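PDB 6CPY: GRMZM2G135359 pseudokinase from Zea mays, which is of unknown specific function but forms the kinase-like domain of a plant receptor-like membrane protein, probably with little or no normal kinase activity. Local coordinates for residues A[156-161]-A[186-191]; A[96-101]-A[164-169]; A[128-133]-A[222-227]; A[89-94]-A[120-125]; A[65-70]-A[105-110]. All coordinates share one frame; numbering follows the deposited sequence.

Contact 1: residues A[156-161]-A[186-191]; sequences YCLEHM and AKVSDL
No flat group lies between Cys-157 or Leu-158 and Val-188; this is a purely aliphatic and thiol contact, and the rings of the helix point elsewhere. The Tyr-156 ring has Glu-159 OE1 in its plane at its edge, well away from the strand, and its hydroxyl bonds to Leu-306 O. His-160 meets the ring of His-100, their planes about 40° apart. That leaves the side of helix 144-164 carrying Cys-157 and Leu-158 to face segment 186-191. Cys-157 SG stands anti to its own backbone N (chi1 -177°), and this throws the sulfur straight at Val-188, 3.9 Å from Val-188 CB. Cys-157 SG also lies 4.0 Å from Val-188 CG2. Val-188 CG2, placed beside the valine's backbone N, reaches Leu-158 CD1 as well, at 4.1 Å, where the two side chains cross at about a right angle. One valine branch therefore sits against both helix residues, while Leu-158 is backed by Ile-217 and Tyr-221 of helix 214-230 and by Met-293. The strand alternates as expected: Val-188 points into the helix, whereas Lys-187 turns the other way to a salt bridge with Glu-123. Just beyond, Asp-190 is held by Arg-171 and Trp-194. In kinase terms this is the packing of the E-helix of the C-lobe (helix 144-164) against the short strand that leads into the DFG position, which reads Asp-190, Leu-191, Glu-192 here, a departure consistent with a pseudokinase.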
# COMPACT_ATOMS: atom_id res chain seq x y z
N TYR A 156 3.48 -8.16 7.65
CA TYR A 156 2.48 -8.11 8.74
C TYR A 156 1.17 -7.47 8.28
O TYR A 156 0.10 -7.92 8.68
CB TYR A 156 3.00 -7.34 9.95
CG TYR A 156 4.03 -8.06 10.81
CD1 TYR A 156 3.84 -9.39 11.20
CD2 TYR A 156 5.15 -7.39 11.28
CE1 TYR A 156 4.77 -10.04 12.00
CE2 TYR A 156 6.08 -8.03 12.10
CZ TYR A 156 5.90 -9.36 12.44
OH TYR A 156 6.83 -10.00 13.23
N CYS A 157 1.27 -6.43 7.45
CA CYS A 157 0.07 -5.80 6.87
C CYS A 157 -0.68 -6.79 5.97
O CYS A 157 -1.90 -7.00 6.12
CB CYS A 157 0.44 -4.55 6.07
SG CYS A 157 -1.01 -3.68 5.41
N LEU A 158 0.04 -7.40 5.04
CA LEU A 158 -0.58 -8.33 4.10
C LEU A 158 -1.23 -9.53 4.82
O LEU A 158 -2.30 -10.00 4.39
CB LEU A 158 0.41 -8.80 3.04
CG LEU A 158 0.60 -7.91 1.80
CD1 LEU A 158 0.70 -6.44 2.14
CD2 LEU A 158 1.82 -8.35 1.02
N GLU A 159 -0.58 -10.02 5.87
CA GLU A 159 -1.12 -11.11 6.69
C GLU A 159 -2.41 -10.66 7.38
O GLU A 159 -3.40 -11.40 7.44
CB GLU A 159 -0.10 -11.55 7.74
CG GLU A 159 -0.55 -12.68 8.66
CD GLU A 159 0.42 -12.93 9.81
OE1 GLU A 159 1.07 -11.98 10.29
OE2 GLU A 159 0.52 -14.10 10.25
N HIS A 160 -2.40 -9.44 7.91
CA HIS A 160 -3.58 -8.90 8.58
C HIS A 160 -4.73 -8.72 7.59
O HIS A 160 -5.88 -9.07 7.90
CB HIS A 160 -3.26 -7.58 9.28
CG HIS A 160 -4.39 -7.06 10.11
ND1 HIS A 160 -5.10 -5.93 9.77
CD2 HIS A 160 -4.97 -7.55 11.23
CE1 HIS A 160 -6.05 -5.73 10.66
NE2 HIS A 160 -6.00 -6.70 11.56
N MET A 161 -4.42 -8.25 6.42
CA MET A 161 -5.36 -8.06 5.35
C MET A 161 -6.04 -9.37 5.00
O MET A 161 -7.22 -9.41 4.81
CB MET A 161 -4.59 -7.59 4.14
CG MET A 161 -5.17 -6.48 3.34
SD MET A 161 -4.37 -4.95 3.76
CE MET A 161 -5.24 -4.68 5.29
N ALA A 186 7.12 0.76 7.05
CA ALA A 186 6.27 0.58 5.89
C ALA A 186 4.82 0.94 6.19
O ALA A 186 4.30 0.58 7.23
CB ALA A 186 6.34 -0.86 5.41
N LYS A 187 4.18 1.62 5.24
CA LYS A 187 2.73 1.73 5.18
C LYS A 187 2.23 1.37 3.79
O LYS A 187 2.41 2.12 2.82
CB LYS A 187 2.25 3.13 5.62
CG LYS A 187 2.10 3.23 7.14
CD LYS A 187 1.43 4.53 7.58
CE LYS A 187 1.37 4.63 9.09
NZ LYS A 187 0.35 3.73 9.69
N VAL A 188 1.64 0.18 3.68
CA VAL A 188 1.03 -0.27 2.44
C VAL A 188 -0.22 0.57 2.23
O VAL A 188 -0.95 0.84 3.19
CB VAL A 188 0.65 -1.76 2.48
CG1 VAL A 188 0.01 -2.19 1.17
CG2 VAL A 188 1.88 -2.61 2.80
N SER A 189 -0.47 0.98 0.99
CA SER A 189 -1.59 1.90 0.72
C SER A 189 -2.59 1.34 -0.27
O SER A 189 -2.30 0.42 -1.05
CB SER A 189 -1.08 3.23 0.22
OG SER A 189 -0.56 3.13 -1.09
N ASP A 190 -3.78 1.92 -0.24
CA ASP A 190 -4.78 1.68 -1.25
C ASP A 190 -5.48 3.01 -1.55
O ASP A 190 -6.54 3.31 -0.98
CB ASP A 190 -5.78 0.65 -0.77
CG ASP A 190 -6.89 0.38 -1.78
OD1 ASP A 190 -6.76 0.72 -2.98
OD2 ASP A 190 -7.91 -0.16 -1.36
N LEU A 191 -4.87 3.79 -2.43
CA LEU A 191 -5.30 5.16 -2.72
C LEU A 191 -6.23 5.27 -3.93
O LEU A 191 -6.97 6.26 -4.06
CB LEU A 191 -4.07 6.03 -2.91
CG LEU A 191 -3.17 6.10 -1.68
CD1 LEU A 191 -1.86 6.79 -2.01
CD2 LEU A 191 -3.86 6.80 -0.51

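Contact 2: residues A[96-101]-A[164-169]; sequences SKVSHK and LQTPAA
Val-98 and Leu-164 meet with their side chains crossing obliquely, one methyl of each doing the touching. Val-98 CG2, the branch beside the backbone N, lies 4.0 Å from Leu-164 CD2. The other valine branch, CG1, turns instead to Met-161. Leu-164 presents that same CD2 methyl to the main chain as well: Leu-164 CD2 comes within 3.3 Å of Lys-97 O, a close approach of a carbonyl oxygen to a methyl with no hydrogen bond in it. Lys-97 starts out toward Leu-164, but its chain folds back and carries the ammonium away. Next to the leucine methyl, Thr-166 CG2 comes to 4.3 Å from Val-98 CG2, so the valine methyl is shared by two residues that flank a helix end. What brings them together is the Schellman motif at that end: Gln-165 has positive phi and turns the chain, with Thr-166 N bonded to Met-161 O and Gln-165 N to His-162 O. The loop between helix 82-96 and strand 106-112, the linker after the kinase C-helix, thus lies against the last turn of helix 144-164, with His-100 resting further back along that helix on Tyr-156 and His-160, and Phe-103 packing on Val-98 from the loop itself.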
# COMPACT_ATOMS: atom_id res chain seq x y z
N SER A 96 -12.60 0.90 6.51
CA SER A 96 -12.92 1.26 7.89
C SER A 96 -12.62 0.10 8.87
O SER A 96 -12.42 0.34 10.05
CB SER A 96 -14.38 1.68 8.04
OG SER A 96 -15.23 0.55 7.89
N LYS A 97 -12.58 -1.13 8.36
CA LYS A 97 -12.27 -2.31 9.19
C LYS A 97 -10.77 -2.62 9.28
O LYS A 97 -10.38 -3.60 9.92
CB LYS A 97 -13.00 -3.54 8.66
CG LYS A 97 -14.52 -3.41 8.58
CD LYS A 97 -15.16 -2.79 9.82
CE LYS A 97 -14.89 -3.57 11.10
NZ LYS A 97 -15.78 -4.75 11.27
N VAL A 98 -9.93 -1.80 8.64
CA VAL A 98 -8.48 -1.93 8.78
C VAL A 98 -7.95 -0.78 9.63
O VAL A 98 -8.24 0.40 9.38
CB VAL A 98 -7.77 -1.92 7.41
CG1 VAL A 98 -6.29 -2.22 7.57
CG2 VAL A 98 -8.42 -2.92 6.46
N SER A 99 -7.20 -1.13 10.66
CA SER A 99 -6.46 -0.17 11.44
C SER A 99 -5.13 -0.82 11.80
O SER A 99 -4.91 -1.20 12.95
CB SER A 99 -7.22 0.22 12.71
OG SER A 99 -6.45 1.13 13.46
N HIS A 100 -4.25 -0.95 10.82
CA HIS A 100 -2.97 -1.61 11.07
C HIS A 100 -1.84 -0.60 11.05
O HIS A 100 -1.83 0.34 10.23
CB HIS A 100 -2.72 -2.73 10.07
CG HIS A 100 -1.67 -3.71 10.51
ND1 HIS A 100 -0.33 -3.48 10.35
CD2 HIS A 100 -1.78 -4.90 11.15
CE1 HIS A 100 0.36 -4.49 10.86
NE2 HIS A 100 -0.50 -5.37 11.35
N LYS A 101 -0.88 -0.79 11.95
CA LYS A 101 0.30 0.07 12.02
C LYS A 101 1.03 0.19 10.67
O LYS A 101 1.61 1.23 10.38
CB LYS A 101 1.26 -0.48 13.08
CG LYS A 101 2.46 0.39 13.38
CD LYS A 101 3.52 -0.41 14.13
CE LYS A 101 3.02 -0.89 15.48
NZ LYS A 101 4.12 -1.50 16.28
N LEU A 164 -8.37 -10.62 7.80
CA LEU A 164 -9.66 -9.91 7.73
C LEU A 164 -10.49 -10.34 6.52
O LEU A 164 -11.72 -10.23 6.55
CB LEU A 164 -9.44 -8.39 7.69
CG LEU A 164 -9.30 -7.62 9.02
CD1 LEU A 164 -8.37 -8.30 10.01
CD2 LEU A 164 -8.82 -6.20 8.75
N GLN A 165 -9.83 -10.81 5.47
CA GLN A 165 -10.49 -11.19 4.23
C GLN A 165 -10.92 -9.93 3.48
O GLN A 165 -12.10 -9.71 3.23
CB GLN A 165 -11.69 -12.12 4.49
N THR A 166 -9.93 -9.11 3.14
CA THR A 166 -10.14 -7.86 2.42
C THR A 166 -8.97 -7.62 1.45
O THR A 166 -8.26 -6.62 1.56
CB THR A 166 -10.30 -6.67 3.41
OG1 THR A 166 -10.23 -5.43 2.70
CG2 THR A 166 -9.22 -6.69 4.49
N PRO A 167 -8.78 -8.54 0.48
CA PRO A 167 -7.66 -8.45 -0.46
C PRO A 167 -7.79 -7.37 -1.54
O PRO A 167 -6.77 -6.96 -2.11
CB PRO A 167 -7.65 -9.84 -1.11
CG PRO A 167 -9.07 -10.27 -1.07
CD PRO A 167 -9.59 -9.75 0.24
N ALA A 168 -9.01 -6.90 -1.81
CA ALA A 168 -9.25 -5.86 -2.82
C ALA A 168 -8.36 -4.64 -2.61
O ALA A 168 -7.96 -3.98 -3.57
CB ALA A 168 -10.71 -5.44 -2.81
N ALA A 169 -8.02 -4.37 -1.35
CA ALA A 169 -7.13 -3.27 -0.99
C ALA A 169 -5.69 -3.44 -1.50
O ALA A 169 -4.91 -2.49 -1.50
CB ALA A 169 -7.13 -3.09 0.52

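Contact 3: residues A[128-133]-A[222-227]; sequences GTLFEH and GMVLLE
Leu-130 and Val-224 form the wholly buried, apolar side of this contact, whereas Phe-131 is partly exposed and lies against the carboxylate of Glu-227. Leu-130 CD2 touches Val-224 CG1 at 4.1 Å; the leucine's CG is anti to its backbone N (chi1 177°), which stretches the side chain out toward helix 222-227. Val-178 and Phe-173 add to the apolar surroundings of this pair. On the more open side the approach is no longer but the chemistry is polar: Phe-131 CD2 is also 4.1 Å from Glu-227 OE2, with ring and carboxylate planes 77° apart and no bond between them. Glu-227 OE2 has its hydrogen-bond partners elsewhere, His-135 NE2 and Ser-175 OG, so a buried carboxylate is fixed beside the ring without depending on it. Away from the other helix, the start of the short helix is closed by a capping box: Glu-132 N bonds to Thr-129 OG1 (3.0 Å), and Thr-129 N bonds to Glu-132 OE1 in return, nearly straight but from above the carboxylate plane. Short helix 130-135, following the hinge after strand 117-123, is in this way laid against helix 214-230, the long C-lobe helix whose other side, through Leu-225 and Leu-226, packs on helix 269-282.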
# COMPACT_ATOMS: atom_id res chain seq x y z
N GLY A 128 7.72 9.42 1.51
CA GLY A 128 7.44 9.05 0.13
C GLY A 128 7.27 7.55 -0.07
O GLY A 128 6.96 6.84 0.89
N THR A 129 7.51 7.09 -1.29
CA THR A 129 7.29 5.68 -1.66
C THR A 129 8.56 4.84 -1.58
O THR A 129 9.68 5.35 -1.66
CB THR A 129 6.75 5.52 -3.09
OG1 THR A 129 7.75 5.90 -4.04
CG2 THR A 129 5.47 6.35 -3.28
N LEU A 130 8.37 3.54 -1.44
CA LEU A 130 9.50 2.61 -1.46
C LEU A 130 10.23 2.69 -2.81
O LEU A 130 11.46 2.73 -2.84
CB LEU A 130 9.00 1.19 -1.17
CG LEU A 130 10.02 0.06 -1.22
CD1 LEU A 130 11.17 0.28 -0.25
CD2 LEU A 130 9.33 -1.26 -0.94
N PHE A 131 9.47 2.74 -3.90
CA PHE A 131 10.04 2.85 -5.25
C PHE A 131 11.02 4.03 -5.35
O PHE A 131 12.14 3.86 -5.85
CB PHE A 131 8.94 3.01 -6.31
CG PHE A 131 9.46 3.02 -7.74
CD1 PHE A 131 9.90 4.20 -8.32
CD2 PHE A 131 9.51 1.85 -8.48
CE1 PHE A 131 10.39 4.20 -9.62
CE2 PHE A 131 9.99 1.84 -9.77
CZ PHE A 131 10.43 3.02 -10.34
N GLU A 132 10.60 5.19 -4.86
CA GLU A 132 11.42 6.40 -4.85
C GLU A 132 12.74 6.19 -4.12
O GLU A 132 13.80 6.52 -4.66
CB GLU A 132 10.68 7.58 -4.21
CG GLU A 132 9.67 8.25 -5.14
CD GLU A 132 8.64 9.11 -4.42
OE1 GLU A 132 8.67 9.22 -3.17
OE2 GLU A 132 7.78 9.69 -5.12
N HIS A 133 12.68 5.64 -2.91
CA HIS A 133 13.88 5.41 -2.12
C HIS A 133 14.80 4.34 -2.65
O HIS A 133 16.01 4.42 -2.42
CB HIS A 133 13.53 5.15 -0.66
CG HIS A 133 13.21 6.40 0.10
ND1 HIS A 133 14.19 7.18 0.67
CD2 HIS A 133 12.04 7.04 0.31
CE1 HIS A 133 13.63 8.24 1.24
NE2 HIS A 133 12.33 8.17 1.04
N GLY A 222 6.70 -11.52 -2.98
CA GLY A 222 8.00 -12.07 -3.35
C GLY A 222 8.77 -11.16 -4.29
O GLY A 222 9.96 -10.97 -4.12
N MET A 223 8.08 -10.56 -5.26
CA MET A 223 8.71 -9.65 -6.21
C MET A 223 9.19 -8.36 -5.54
O MET A 223 10.26 -7.83 -5.89
CB MET A 223 7.73 -9.33 -7.36
CG MET A 223 7.44 -10.52 -8.25
SD MET A 223 8.89 -11.08 -9.15
CE MET A 223 8.96 -9.87 -10.48
N VAL A 224 8.40 -7.86 -4.60
CA VAL A 224 8.76 -6.64 -3.88
C VAL A 224 9.94 -6.92 -2.93
O VAL A 224 10.84 -6.09 -2.80
CB VAL A 224 7.55 -6.05 -3.11
CG1 VAL A 224 7.99 -4.95 -2.15
CG2 VAL A 224 6.52 -5.49 -4.09
N LEU A 225 9.91 -8.07 -2.26
CA LEU A 225 11.04 -8.48 -1.43
C LEU A 225 12.32 -8.59 -2.28
O LEU A 225 13.39 -8.10 -1.89
CB LEU A 225 10.73 -9.79 -0.70
CG LEU A 225 11.87 -10.37 0.15
CD1 LEU A 225 12.36 -9.36 1.17
CD2 LEU A 225 11.43 -11.65 0.85
N LEU A 226 12.21 -9.21 -3.45
CA LEU A 226 13.35 -9.30 -4.38
C LEU A 226 13.86 -7.92 -4.79
O LEU A 226 15.07 -7.69 -4.89
CB LEU A 226 12.96 -10.09 -5.64
CG LEU A 226 14.11 -10.39 -6.62
CD1 LEU A 226 15.18 -11.21 -5.91
CD2 LEU A 226 13.59 -11.10 -7.86
N GLU A 227 12.93 -6.99 -5.01
CA GLU A 227 13.27 -5.62 -5.36
C GLU A 227 13.98 -4.90 -4.22
O GLU A 227 14.95 -4.19 -4.44
CB GLU A 227 12.00 -4.87 -5.77
CG GLU A 227 12.21 -3.44 -6.24
CD GLU A 227 10.90 -2.71 -6.46
OE1 GLU A 227 9.84 -3.37 -6.49
OE2 GLU A 227 10.94 -1.47 -6.59

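Contact 4: residues A[89-94]-A[120-125]; sequences RKKITN and MVFEYA
Lys-91 slants its aliphatic chain across the thioether of Met-120, with Lys-91 CD 3.6 Å from Met-120 SD and Lys-91 CE 3.8 Å from the same sulfur. The lysine is fully extended, CG anti to the backbone N (chi1 175°), and so runs past Met-120 instead of stopping on it. The next residue, Ile-92, puts CG1 on the terminal methyl, Met-120 CE, at 3.7 Å; the methionine end is thus wedged between two neighbouring helix residues. The axes of helix 89-94 and strand 120-123 come to 10.9 Å, and their N-to-C directions differ by 30°. Beyond the sulfur, Lys-91 NZ passes obliquely near Phe-122 CZ at 4.4 Å and finds its polar partners in Glu-192 O and Asp-190 O. Were Lys-91 an alanine, Met-120 would probably face a gap on one side, and those two backbone oxygens would be likely to lose their ammonium donor. By sequence, Lys-91 stands where active kinases usually carry the C-helix glutamate that pairs with a lysine of the third strand, and Ala-70 seems to take that lysine's place. The chemistry is consistent with an altered link, in which a buried ammonium, insulated by sulfur and methylene groups, bonds to main-chain carbonyls of the DFG-like segment.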
# COMPACT_ATOMS: atom_id res chain seq x y z
N ARG A 89 -18.58 4.10 -1.60
CA ARG A 89 -19.02 3.73 -0.25
C ARG A 89 -18.46 2.37 0.15
O ARG A 89 -18.08 2.18 1.30
CB ARG A 89 -20.54 3.73 -0.14
CG ARG A 89 -21.15 5.11 -0.34
CD ARG A 89 -22.64 5.13 -0.07
NE ARG A 89 -23.09 6.52 0.08
CZ ARG A 89 -24.00 6.95 0.96
NH1 ARG A 89 -24.60 6.11 1.81
NH2 ARG A 89 -24.30 8.24 1.00
N LYS A 90 -18.43 1.44 -0.79
CA LYS A 90 -17.92 0.10 -0.56
C LYS A 90 -16.45 0.13 -0.13
O LYS A 90 -16.07 -0.51 0.84
CB LYS A 90 -18.07 -0.73 -1.84
CG LYS A 90 -17.66 -2.19 -1.75
CD LYS A 90 -18.25 -2.96 -2.92
CE LYS A 90 -19.76 -3.16 -2.75
NZ LYS A 90 -20.52 -2.76 -3.97
N LYS A 91 -15.64 0.91 -0.84
CA LYS A 91 -14.24 1.06 -0.46
C LYS A 91 -14.10 1.60 0.96
O LYS A 91 -13.31 1.10 1.75
CB LYS A 91 -13.48 1.95 -1.45
CG LYS A 91 -12.05 2.21 -1.00
CD LYS A 91 -11.21 2.96 -2.00
CE LYS A 91 -9.79 3.08 -1.46
NZ LYS A 91 -8.90 3.84 -2.38
N ILE A 92 -14.86 2.65 1.29
CA ILE A 92 -14.76 3.25 2.61
C ILE A 92 -15.16 2.26 3.71
O ILE A 92 -14.47 2.15 4.73
CB ILE A 92 -15.61 4.53 2.71
CG1 ILE A 92 -14.94 5.65 1.89
CG2 ILE A 92 -15.81 4.93 4.17
CD1 ILE A 92 -15.82 6.83 1.58
N THR A 93 -16.26 1.54 3.50
CA THR A 93 -16.72 0.56 4.47
C THR A 93 -15.66 -0.51 4.72
O THR A 93 -15.34 -0.80 5.86
CB THR A 93 -18.04 -0.10 4.00
OG1 THR A 93 -19.05 0.91 3.94
CG2 THR A 93 -18.47 -1.21 4.96
N ASN A 94 -15.08 -1.03 3.64
CA ASN A 94 -14.05 -2.06 3.76
C ASN A 94 -12.75 -1.57 4.42
O ASN A 94 -12.21 -2.25 5.28
CB ASN A 94 -13.79 -2.70 2.40
CG ASN A 94 -14.92 -3.61 1.97
OD1 ASN A 94 -15.39 -3.56 0.83
ND2 ASN A 94 -15.39 -4.45 2.89
N MET A 120 -11.25 10.75 0.01
CA MET A 120 -10.93 9.87 1.11
C MET A 120 -9.68 10.43 1.76
O MET A 120 -8.76 10.87 1.06
CB MET A 120 -10.70 8.44 0.61
CG MET A 120 -11.99 7.81 0.12
SD MET A 120 -11.81 6.11 -0.45
CE MET A 120 -13.31 5.94 -1.43
N VAL A 121 -9.69 10.45 3.08
CA VAL A 121 -8.64 11.08 3.86
C VAL A 121 -7.79 9.99 4.52
O VAL A 121 -8.30 9.19 5.30
CB VAL A 121 -9.23 12.00 4.95
CG1 VAL A 121 -8.13 12.64 5.79
CG2 VAL A 121 -10.14 13.04 4.32
N PHE A 122 -6.49 10.01 4.23
CA PHE A 122 -5.59 8.98 4.72
C PHE A 122 -4.49 9.55 5.58
O PHE A 122 -4.19 10.75 5.52
CB PHE A 122 -4.95 8.25 3.55
CG PHE A 122 -5.91 7.44 2.74
CD1 PHE A 122 -6.26 6.16 3.15
CD2 PHE A 122 -6.45 7.93 1.57
CE1 PHE A 122 -7.15 5.40 2.41
CE2 PHE A 122 -7.32 7.18 0.83
CZ PHE A 122 -7.67 5.91 1.25
N GLU A 123 -3.86 8.68 6.36
CA GLU A 123 -2.63 9.03 7.08
C GLU A 123 -1.58 9.52 6.09
O GLU A 123 -1.48 9.00 4.98
CB GLU A 123 -2.06 7.82 7.81
CG GLU A 123 -2.88 7.39 9.01
CD GLU A 123 -2.38 6.10 9.63
OE1 GLU A 123 -1.77 5.27 8.91
OE2 GLU A 123 -2.64 5.90 10.84
N TYR A 124 -0.78 10.51 6.50
CA TYR A 124 0.30 11.05 5.66
C TYR A 124 1.60 10.35 6.00
O TYR A 124 1.93 10.23 7.17
CB TYR A 124 0.50 12.54 5.95
CG TYR A 124 1.69 13.17 5.25
CD1 TYR A 124 1.73 13.27 3.87
CD2 TYR A 124 2.76 13.69 5.98
CE1 TYR A 124 2.81 13.84 3.22
CE2 TYR A 124 3.84 14.29 5.34
CZ TYR A 124 3.85 14.36 3.96
OH TYR A 124 4.91 14.94 3.29
N ALA A 125 2.35 9.95 4.98
CA ALA A 125 3.68 9.34 5.17
C ALA A 125 4.74 10.31 4.66
O ALA A 125 4.79 10.57 3.47
CB ALA A 125 3.76 8.03 4.41

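Contact 5: residues A[65-70]-A[105-110]; sequences VEIAVA and NLLGYC
Leu-107 has CG anti to its carbonyl carbon (chi1 -61°), and this swings the branch across toward Val-65 and Ile-67, where a single methyl, CD1, makes the whole contact. Val-65 comes at it head-on: Val-65 CG1 and Leu-107 CD1 meet tip to tip at 4.2 Å. Ile-67 approaches at a slant. Its CG1 takes the crowded position between backbone N and carbonyl carbon, which turns CG2 to the side, and Ile-67 CG2 ends up 4.2 Å from Leu-107 CD1. The touch is light, and Val-65, just ahead of strand 66-72, is exposed, while Ile-67 is buried against Leu-37 of helix 34-40. Strands 66-72 and 106-112 are not neighbours. Strand 117-123 runs between them, bonded to Ala-68 and Ala-70 on one flank and to segment 105-110 on the other, so the leucine reaches over an intervening strand to find its partners; Val-121, on that strand, also packs on Ile-67. At the same spot Leu-107 and Gly-108 both face Val-121 in a classic beta bulge, with Leu-107 at near-helical psi (-14°) and its N bonded to Val-121 O. Side chains meeting across a middle strand on one face fit the twisted antiparallel five-stranded sheet of a protein-kinase N-lobe, with the bulge at its edge strand 106-112.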
# COMPACT_ATOMS: atom_id res chain seq x y z
N VAL A 65 -2.85 16.63 12.95
CA VAL A 65 -2.61 15.40 12.22
C VAL A 65 -2.47 15.69 10.73
O VAL A 65 -3.36 16.28 10.13
CB VAL A 65 -3.75 14.38 12.45
CG1 VAL A 65 -3.61 13.19 11.52
CG2 VAL A 65 -3.76 13.93 13.91
N GLU A 66 -1.35 15.29 10.16
CA GLU A 66 -1.11 15.47 8.73
C GLU A 66 -1.87 14.40 7.95
O GLU A 66 -1.97 13.25 8.40
CB GLU A 66 0.39 15.43 8.44
CG GLU A 66 1.12 16.64 9.02
CD GLU A 66 2.61 16.58 8.76
OE1 GLU A 66 3.06 16.98 7.66
OE2 GLU A 66 3.32 16.11 9.66
N ILE A 67 -2.38 14.78 6.80
CA ILE A 67 -3.24 13.90 6.00
C ILE A 67 -2.84 13.92 4.54
O ILE A 67 -2.28 14.90 4.03
CB ILE A 67 -4.74 14.28 6.12
CG1 ILE A 67 -4.98 15.74 5.75
CG2 ILE A 67 -5.23 14.01 7.54
CD1 ILE A 67 -6.43 16.17 5.78
N ALA A 68 -3.14 12.83 3.87
CA ALA A 68 -3.06 12.76 2.44
C ALA A 68 -4.48 12.54 1.97
O ALA A 68 -5.13 11.57 2.38
CB ALA A 68 -2.16 11.62 2.00
N VAL A 69 -4.94 13.43 1.10
CA VAL A 69 -6.32 13.41 0.65
C VAL A 69 -6.37 12.91 -0.77
O VAL A 69 -5.78 13.52 -1.66
CB VAL A 69 -6.92 14.82 0.77
CG1 VAL A 69 -8.33 14.85 0.21
CG2 VAL A 69 -6.87 15.27 2.22
N ALA A 70 -7.05 11.79 -0.98
CA ALA A 70 -7.22 11.22 -2.31
C ALA A 70 -8.54 11.74 -2.86
O ALA A 70 -9.59 11.52 -2.25
CB ALA A 70 -7.24 9.69 -2.24
N ASN A 105 -3.80 4.14 6.88
CA ASN A 105 -5.17 4.00 7.36
C ASN A 105 -6.08 5.14 6.91
O ASN A 105 -5.65 6.30 6.78
CB ASN A 105 -5.19 3.87 8.88
CG ASN A 105 -4.46 2.62 9.36
OD1 ASN A 105 -4.87 1.53 9.06
ND2 ASN A 105 -3.39 2.80 10.10
N LEU A 106 -7.31 4.76 6.60
CA LEU A 106 -8.38 5.70 6.29
C LEU A 106 -8.83 6.43 7.55
O LEU A 106 -9.26 5.79 8.54
CB LEU A 106 -9.57 4.92 5.70
CG LEU A 106 -10.75 5.77 5.23
CD1 LEU A 106 -10.38 6.62 4.03
CD2 LEU A 106 -11.91 4.84 4.90
N LEU A 107 -8.71 7.76 7.54
CA LEU A 107 -9.03 8.61 8.70
C LEU A 107 -10.35 9.36 8.58
O LEU A 107 -10.83 9.95 9.56
CB LEU A 107 -7.93 9.65 8.91
CG LEU A 107 -6.53 9.10 9.19
CD1 LEU A 107 -5.52 10.24 9.30
CD2 LEU A 107 -6.55 8.23 10.44
N GLY A 108 -10.91 9.40 7.37
CA GLY A 108 -12.16 10.10 7.13
C GLY A 108 -12.53 10.12 5.67
O GLY A 108 -11.82 9.58 4.82
N TYR A 109 -13.67 10.73 5.36
CA TYR A 109 -14.09 10.85 3.98
C TYR A 109 -14.90 12.13 3.83
O TYR A 109 -15.35 12.69 4.83
CB TYR A 109 -14.89 9.63 3.53
CG TYR A 109 -16.23 9.51 4.19
CD1 TYR A 109 -16.37 8.85 5.40
CD2 TYR A 109 -17.36 10.09 3.62
CE1 TYR A 109 -17.61 8.76 6.02
CE2 TYR A 109 -18.60 10.00 4.24
CZ TYR A 109 -18.71 9.33 5.44
OH TYR A 109 -19.93 9.21 6.06
N CYS A 110 -15.04 12.61 2.60
CA CYS A 110 -15.88 13.79 2.36
C CYS A 110 -16.58 13.65 1.02
O CYS A 110 -15.94 13.48 -0.04
CB CYS A 110 -15.06 15.07 2.43
SG CYS A 110 -15.96 16.56 1.88

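Contacts 1, 3 and 4 are buried, contacts 2 and 5 only partly so. Contacts 4 and 5 belong to the N-lobe and share its sheet, but contact 4 adds sulfur and a buried ammonium where contact 5 has methyls alone. Contacts 1 and 3 are C-lobe packing, one apolar, the other split between methyls and a carboxylate. Contact 2 ties the lobes together, sharing helix 144-164 with contact 1, where Met-161 CE packs on Val-98 CG1. Polar bonds cross between contacts: Lys-187 NZ to Glu-123 OE1 and Asp-190 O to Lys-91 NZ join contact 1 to contact 4, whereas contact 3 touches none of them beyond sequence adjacency.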